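Local atomic coordinates of fructokinase (Xylella fastidiosa Temecula1, PDB entry 3LJS), a protein that probably phosphorylates fructose with ATP, as a sugar kinase of the PfkB family within the ribokinase clan. Residues I216-L227 with V236-G244. Residues are numbered along the deposited sequence; the frame is centred on the assembly and turned at random.
Sequences IQQLWQGRAQLL and VHWYTRTAG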
ATOM      1  N   ILE B 216      22.799 -19.262 -23.776  1.00 25.34           N
ATOM      2  CA  ILE B 216      22.416 -20.663 -23.666  1.00 26.00           C
ATOM      3  C   ILE B 216      23.614 -21.531 -23.290  1.00 26.24           C
ATOM      4  O   ILE B 216      23.501 -22.416 -22.442  1.00 24.38           O
ATOM      5  CB  ILE B 216      21.781 -21.160 -24.982  1.00 25.95           C
ATOM      6  CG1 ILE B 216      20.476 -20.394 -25.228  1.00 25.28           C
ATOM      7  CG2 ILE B 216      21.520 -22.657 -24.907  1.00 25.11           C
ATOM      8  CD1 ILE B 216      19.795 -20.713 -26.544  1.00 25.09           C
ATOM      9  N   GLN B 217      24.766 -21.270 -23.905  1.00 26.16           N
ATOM     10  CA  GLN B 217      25.967 -22.035 -23.584  1.00 27.15           C
ATOM     11  C   GLN B 217      26.357 -21.811 -22.129  1.00 26.70           C
ATOM     12  O   GLN B 217      26.834 -22.722 -21.456  1.00 27.23           O
ATOM     13  CB  GLN B 217      27.123 -21.638 -24.504  1.00 29.46           C
ATOM     14  CG  GLN B 217      26.925 -22.061 -25.946  1.00 32.82           C
ATOM     15  CD  GLN B 217      26.554 -23.528 -26.067  1.00 36.77           C
ATOM     16  OE1 GLN B 217      27.221 -24.398 -25.502  1.00 40.96           O
ATOM     17  NE2 GLN B 217      25.487 -23.812 -26.805  1.00 38.32           N
ATOM     18  N   GLN B 218      26.142 -20.595 -21.639  1.00 27.42           N
ATOM     19  CA  GLN B 218      26.462 -20.266 -20.251  1.00 28.88           C
ATOM     20  C   GLN B 218      25.576 -21.086 -19.307  1.00 26.94           C
ATOM     21  O   GLN B 218      26.032 -21.577 -18.271  1.00 25.81           O
ATOM     22  CB  GLN B 218      26.231 -18.773 -20.000  1.00 33.19           C
ATOM     23  CG  GLN B 218      26.697 -18.298 -18.636  1.00 40.38           C
ATOM     24  CD  GLN B 218      28.206 -18.241 -18.538  1.00 46.68           C
ATOM     25  OE1 GLN B 218      28.851 -17.410 -19.187  1.00 50.06           O
ATOM     26  NE2 GLN B 218      28.782 -19.130 -17.734  1.00 48.09           N
ATOM     27  N   LEU B 219      24.304 -21.228 -19.668  1.00 25.34           N
ATOM     28  CA  LEU B 219      23.370 -21.996 -18.850  1.00 24.88           C
ATOM     29  C   LEU B 219      23.814 -23.450 -18.728  1.00 24.02           C
ATOM     30  O   LEU B 219      23.717 -24.047 -17.656  1.00 21.20           O
ATOM     31  CB  LEU B 219      21.963 -21.943 -19.454  1.00 25.00           C
ATOM     32  CG  LEU B 219      21.291 -20.570 -19.479  1.00 26.58           C
ATOM     33  CD1 LEU B 219      19.882 -20.700 -20.042  1.00 26.38           C
ATOM     34  CD2 LEU B 219      21.244 -20.005 -18.069  1.00 27.29           C
ATOM     35  N   TRP B 220      24.306 -24.013 -19.829  1.00 22.71           N
ATOM     36  CA  TRP B 220      24.758 -25.402 -19.840  1.00 23.05           C
ATOM     37  C   TRP B 220      25.979 -25.616 -18.938  1.00 25.60           C
ATOM     38  O   TRP B 220      26.326 -26.755 -18.617  1.00 24.19           O
ATOM     39  CB  TRP B 220      25.088 -25.835 -21.271  1.00 22.41           C
ATOM     40  CG  TRP B 220      23.930 -25.804 -22.249  1.00 21.06           C
ATOM     41  CD1 TRP B 220      24.025 -25.736 -23.608  1.00 22.38           C
ATOM     42  CD2 TRP B 220      22.523 -25.898 -21.953  1.00 22.00           C
ATOM     43  NE1 TRP B 220      22.777 -25.781 -24.179  1.00 21.57           N
ATOM     44  CE2 TRP B 220      21.835 -25.878 -23.189  1.00 21.74           C
ATOM     45  CE3 TRP B 220      21.779 -25.995 -20.769  1.00 20.41           C
ATOM     46  CZ2 TRP B 220      20.437 -25.956 -23.276  1.00 21.77           C
ATOM     47  CZ3 TRP B 220      20.383 -26.071 -20.857  1.00 21.68           C
ATOM     48  CH2 TRP B 220      19.732 -26.050 -22.103  1.00 20.53           C
ATOM     49  N   GLN B 221      26.625 -24.521 -18.533  1.00 27.28           N
ATOM     50  CA  GLN B 221      27.793 -24.600 -17.651  1.00 28.51           C
ATOM     51  C   GLN B 221      27.340 -24.896 -16.226  1.00 27.42           C
ATOM     52  O   GLN B 221      28.137 -25.319 -15.386  1.00 28.21           O
ATOM     53  CB  GLN B 221      28.574 -23.282 -17.659  1.00 31.88           C
ATOM     54  CG  GLN B 221      29.150 -22.910 -19.009  1.00 38.38           C
ATOM     55  CD  GLN B 221      30.080 -23.979 -19.547  1.00 42.35           C
ATOM     56  OE1 GLN B 221      31.135 -24.252 -18.970  1.00 46.69           O
ATOM     57  NE2 GLN B 221      29.687 -24.601 -20.652  1.00 44.77           N
ATOM     58  N   GLY B 222      26.060 -24.656 -15.957  1.00 24.27           N
ATOM     59  CA  GLY B 222      25.525 -24.908 -14.631  1.00 23.72           C
ATOM     60  C   GLY B 222      24.713 -26.190 -14.552  1.00 23.29           C
ATOM     61  O   GLY B 222      25.080 -27.210 -15.141  1.00 21.45           O
ATOM     62  N   ARG B 223      23.599 -26.128 -13.829  1.00 21.14           N
ATOM     63  CA  ARG B 223      22.714 -27.275 -13.642  1.00 22.46           C
ATOM     64  C   ARG B 223      21.648 -27.437 -14.741  1.00 20.67           C
ATOM     65  O   ARG B 223      21.107 -28.523 -14.923  1.00 17.80           O
ATOM     66  CB  ARG B 223      21.977 -27.152 -12.300  1.00 23.85           C
ATOM     67  CG  ARG B 223      22.848 -27.054 -11.051  1.00 28.48           C
ATOM     68  CD  ARG B 223      23.100 -28.432 -10.458  1.00 33.31           C
ATOM     69  NE  ARG B 223      21.870 -29.217 -10.396  1.00 32.21           N
ATOM     70  CZ  ARG B 223      21.838 -30.541 -10.295  1.00 33.67           C
ATOM     71  NH1 ARG B 223      22.970 -31.232 -10.233  1.00 33.02           N
ATOM     72  NH2 ARG B 223      20.676 -31.180 -10.293  1.00 32.77           N
ATOM     73  N   ALA B 224      21.348 -26.356 -15.459  1.00 20.10           N
ATOM     74  CA  ALA B 224      20.307 -26.359 -16.488  1.00 19.02           C
ATOM     75  C   ALA B 224      20.317 -27.506 -17.500  1.00 19.27           C
ATOM     76  O   ALA B 224      21.326 -27.781 -18.140  1.00 19.10           O
ATOM     77  CB  ALA B 224      20.319 -25.024 -17.234  1.00 19.64           C
ATOM     78  N   GLN B 225      19.166 -28.153 -17.656  1.00 19.18           N
ATOM     79  CA  GLN B 225      19.026 -29.255 -18.606  1.00 18.60           C
ATOM     80  C   GLN B 225      17.932 -28.926 -19.619  1.00 18.62           C
ATOM     81  O   GLN B 225      17.889 -29.493 -20.710  1.00 17.23           O
ATOM     82  CB  GLN B 225      18.675 -30.553 -17.868  1.00 19.80           C
ATOM     83  CG  GLN B 225      19.788 -31.113 -16.980  1.00 19.94           C
ATOM     84  CD  GLN B 225      21.003 -31.588 -17.771  1.00 22.43           C
ATOM     85  OE1 GLN B 225      20.899 -31.936 -18.951  1.00 24.99           O
ATOM     86  NE2 GLN B 225      22.156 -31.625 -17.115  1.00 24.60           N
ATOM     87  N   LEU B 226      17.046 -28.003 -19.256  1.00 18.62           N
ATOM     88  CA  LEU B 226      15.951 -27.608 -20.140  1.00 18.45           C
ATOM     89  C   LEU B 226      15.710 -26.107 -20.065  1.00 20.01           C
ATOM     90  O   LEU B 226      15.594 -25.551 -18.974  1.00 20.32           O
ATOM     91  CB  LEU B 226      14.663 -28.332 -19.747  1.00 18.33           C
ATOM     92  CG  LEU B 226      13.395 -27.901 -20.496  1.00 18.06           C
ATOM     93  CD1 LEU B 226      13.470 -28.336 -21.958  1.00 15.88           C
ATOM     94  CD2 LEU B 226      12.178 -28.528 -19.825  1.00 18.71           C
ATOM     95  N   LEU B 227      15.623 -25.462 -21.226  1.00 19.29           N
ATOM     96  CA  LEU B 227      15.384 -24.021 -21.294  1.00 19.81           C
ATOM     97  C   LEU B 227      14.179 -23.693 -22.166  1.00 21.39           C
ATOM     98  O   LEU B 227      14.061 -24.185 -23.286  1.00 20.37           O
ATOM     99  CB  LEU B 227      16.611 -23.296 -21.867  1.00 19.17           C
ATOM    100  CG  LEU B 227      16.390 -21.848 -22.344  1.00 21.97           C
ATOM    101  CD1 LEU B 227      16.153 -20.918 -21.143  1.00 19.08           C
ATOM    102  CD2 LEU B 227      17.611 -21.382 -23.139  1.00 20.43           C
ATOM    103  N   VAL B 236       6.502 -20.712 -28.110  1.00 36.58           N
ATOM    104  CA  VAL B 236       7.544 -20.994 -27.128  1.00 32.29           C
ATOM    105  C   VAL B 236       8.588 -21.956 -27.689  1.00 30.37           C
ATOM    106  O   VAL B 236       8.251 -22.986 -28.272  1.00 28.76           O
ATOM    107  CB  VAL B 236       6.947 -21.593 -25.835  1.00 31.81           C
ATOM    108  CG1 VAL B 236       8.058 -21.938 -24.855  1.00 30.06           C
ATOM    109  CG2 VAL B 236       5.981 -20.597 -25.205  1.00 30.20           C
ATOM    110  N   HIS B 237       9.857 -21.598 -27.526  1.00 26.79           N
ATOM    111  CA  HIS B 237      10.954 -22.431 -27.996  1.00 27.73           C
ATOM    112  C   HIS B 237      11.566 -23.158 -26.809  1.00 25.42           C
ATOM    113  O   HIS B 237      11.660 -22.595 -25.716  1.00 24.73           O
ATOM    114  CB  HIS B 237      12.041 -21.579 -28.660  1.00 31.73           C
ATOM    115  CG  HIS B 237      11.592 -20.880 -29.905  1.00 39.28           C
ATOM    116  ND1 HIS B 237      10.607 -19.915 -29.905  1.00 42.31           N
ATOM    117  CD2 HIS B 237      11.996 -21.005 -31.192  1.00 42.34           C
ATOM    118  CE1 HIS B 237      10.423 -19.476 -31.139  1.00 43.46           C
ATOM    119  NE2 HIS B 237      11.254 -20.122 -31.939  1.00 44.50           N
ATOM    120  N   TRP B 238      11.971 -24.405 -27.015  1.00 20.98           N
ATOM    121  CA  TRP B 238      12.604 -25.169 -25.949  1.00 21.32           C
ATOM    122  C   TRP B 238      13.989 -25.602 -26.410  1.00 20.10           C
ATOM    123  O   TRP B 238      14.220 -25.795 -27.604  1.00 19.85           O
ATOM    124  CB  TRP B 238      11.767 -26.396 -25.565  1.00 20.01           C
ATOM    125  CG  TRP B 238      11.571 -27.403 -26.667  1.00 19.81           C
ATOM    126  CD1 TRP B 238      10.489 -27.517 -27.492  1.00 21.05           C
ATOM    127  CD2 TRP B 238      12.472 -28.451 -27.041  1.00 18.97           C
ATOM    128  NE1 TRP B 238      10.658 -28.575 -28.354  1.00 20.35           N
ATOM    129  CE2 TRP B 238      11.869 -29.165 -28.100  1.00 20.88           C
ATOM    130  CE3 TRP B 238      13.733 -28.857 -26.583  1.00 19.00           C
ATOM    131  CZ2 TRP B 238      12.485 -30.266 -28.711  1.00 19.61           C
ATOM    132  CZ3 TRP B 238      14.346 -29.954 -27.191  1.00 17.73           C
ATOM    133  CH2 TRP B 238      13.719 -30.642 -28.243  1.00 17.08           C
ATOM    134  N   TYR B 239      14.907 -25.732 -25.458  1.00 19.63           N
ATOM    135  CA  TYR B 239      16.283 -26.134 -25.738  1.00 19.49           C
ATOM    136  C   TYR B 239      16.772 -27.087 -24.653  1.00 20.11           C
ATOM    137  O   TYR B 239      16.436 -26.922 -23.480  1.00 18.60           O
ATOM    138  CB  TYR B 239      17.216 -24.923 -25.720  1.00 20.19           C
ATOM    139  CG  TYR B 239      16.853 -23.805 -26.665  1.00 24.90           C
ATOM    140  CD1 TYR B 239      17.385 -23.752 -27.953  1.00 24.22           C
ATOM    141  CD2 TYR B 239      15.979 -22.794 -26.267  1.00 24.94           C
ATOM    142  CE1 TYR B 239      17.056 -22.709 -28.824  1.00 29.71           C
ATOM    143  CE2 TYR B 239      15.643 -21.753 -27.127  1.00 29.25           C
ATOM    144  CZ  TYR B 239      16.183 -21.718 -28.400  1.00 30.05           C
ATOM    145  OH  TYR B 239      15.838 -20.692 -29.244  1.00 36.48           O
ATOM    146  N   THR B 240      17.562 -28.077 -25.055  1.00 18.74           N
ATOM    147  CA  THR B 240      18.171 -29.017 -24.117  1.00 19.67           C
ATOM    148  C   THR B 240      19.621 -29.043 -24.564  1.00 19.93           C
ATOM    149  O   THR B 240      19.970 -28.395 -25.552  1.00 18.94           O
ATOM    150  CB  THR B 240      17.597 -30.449 -24.229  1.00 18.50           C
ATOM    151  OG1 THR B 240      17.869 -30.974 -25.535  1.00 18.88           O
ATOM    152  CG2 THR B 240      16.102 -30.447 -23.973  1.00 16.07           C
ATOM    153  N   ARG B 241      20.474 -29.777 -23.862  1.00 20.62           N
ATOM    154  CA  ARG B 241      21.874 -29.819 -24.267  1.00 21.30           C
ATOM    155  C   ARG B 241      22.092 -30.624 -25.545  1.00 22.02           C
ATOM    156  O   ARG B 241      23.186 -30.615 -26.098  1.00 22.41           O
ATOM    157  CB  ARG B 241      22.740 -30.386 -23.137  1.00 21.93           C
ATOM    158  CG  ARG B 241      22.656 -29.558 -21.870  1.00 21.38           C
ATOM    159  CD  ARG B 241      23.564 -30.073 -20.765  1.00 23.52           C
ATOM    160  NE  ARG B 241      23.356 -29.293 -19.550  1.00 22.72           N
ATOM    161  CZ  ARG B 241      24.222 -29.212 -18.544  1.00 27.98           C
ATOM    162  NH1 ARG B 241      25.376 -29.869 -18.602  1.00 25.63           N
ATOM    163  NH2 ARG B 241      23.929 -28.471 -17.479  1.00 24.14           N
ATOM    164  N   THR B 242      21.051 -31.298 -26.027  1.00 22.49           N
ATOM    165  CA  THR B 242      21.176 -32.115 -27.233  1.00 23.50           C
ATOM    166  C   THR B 242      20.327 -31.676 -28.424  1.00 23.81           C
ATOM    167  O   THR B 242      20.560 -32.126 -29.546  1.00 24.52           O
ATOM    168  CB  THR B 242      20.847 -33.596 -26.933  1.00 23.86           C
ATOM    169  OG1 THR B 242      19.548 -33.690 -26.335  1.00 26.34           O
ATOM    170  CG2 THR B 242      21.882 -34.194 -25.989  1.00 26.47           C
ATOM    171  N   ALA B 243      19.348 -30.804 -28.198  1.00 23.33           N
ATOM    172  CA  ALA B 243      18.493 -30.358 -29.297  1.00 21.14           C
ATOM    173  C   ALA B 243      17.656 -29.130 -28.949  1.00 21.86           C
ATOM    174  O   ALA B 243      17.785 -28.556 -27.869  1.00 20.61           O
ATOM    175  CB  ALA B 243      17.574 -31.495 -29.728  1.00 19.88           C
ATOM    176  N   GLY B 244      16.795 -28.743 -29.886  1.00 20.75           N
ATOM    177  CA  GLY B 244      15.922 -27.604 -29.688  1.00 20.80           C
ATOM    178  C   GLY B 244      14.693 -27.744 -30.565  1.00 21.34           C
ATOM    179  O   GLY B 244      14.730 -28.434 -31.591  1.00 21.10           O
TER
HETATM  180  O   HOH W   1      27.290 -28.666 -16.388  1.00 38.40           O
HETATM  181  O   HOH W   2      19.536 -31.287 -21.420  1.00 19.60           O
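The Arg241 guanidinium has Gln225 over one face, with NE2 3.5 Å from Arg241 CZ and the amide turned only 18° from the guanidinium plane, and the Trp220 carbonyl over the opposite face, without a hydrogen bond. The carbonyls of Gly222 and Ala224 lie at its edge. These groups lie beside the antiparallel beta hairpin of strands 226-230 and 237-240, which continues the main sheet of this ribokinase-like fold; Thr230 and Asp231, at the far end of strand 226-230, are ATP-binding residues, though no nucleotide is bound here. On the Trp220 indole, Arg241 CG sits over one face, 3.9 Å from the six-membered ring's centroid, while Tyr239 O approaches the edge. The Tyr239 ring receives Ile216 CD1 almost on its normal, a CH-pi contact. Two hydrogen bonds, Leu227 N to Tyr239 O and Tyr239 N to Leu227 O, both 2.8 Å, establish Leu227 and Tyr239 as a hydrogen-bonded antiparallel pair. On the other face of the sheet, Leu226 and Thr240 meet helix 281-286 at Cys286. Extended from CG to NE (chi2 -177°, chi3 -176°), Arg241 runs past the indole to the turn after helix 212-220. There NH2 donates to Gly222 O at 2.9 Å, and Arg241 grips Ala224 O side-on with two nitrogens, NE at 2.9 Å and NH2 at 2.8 Å.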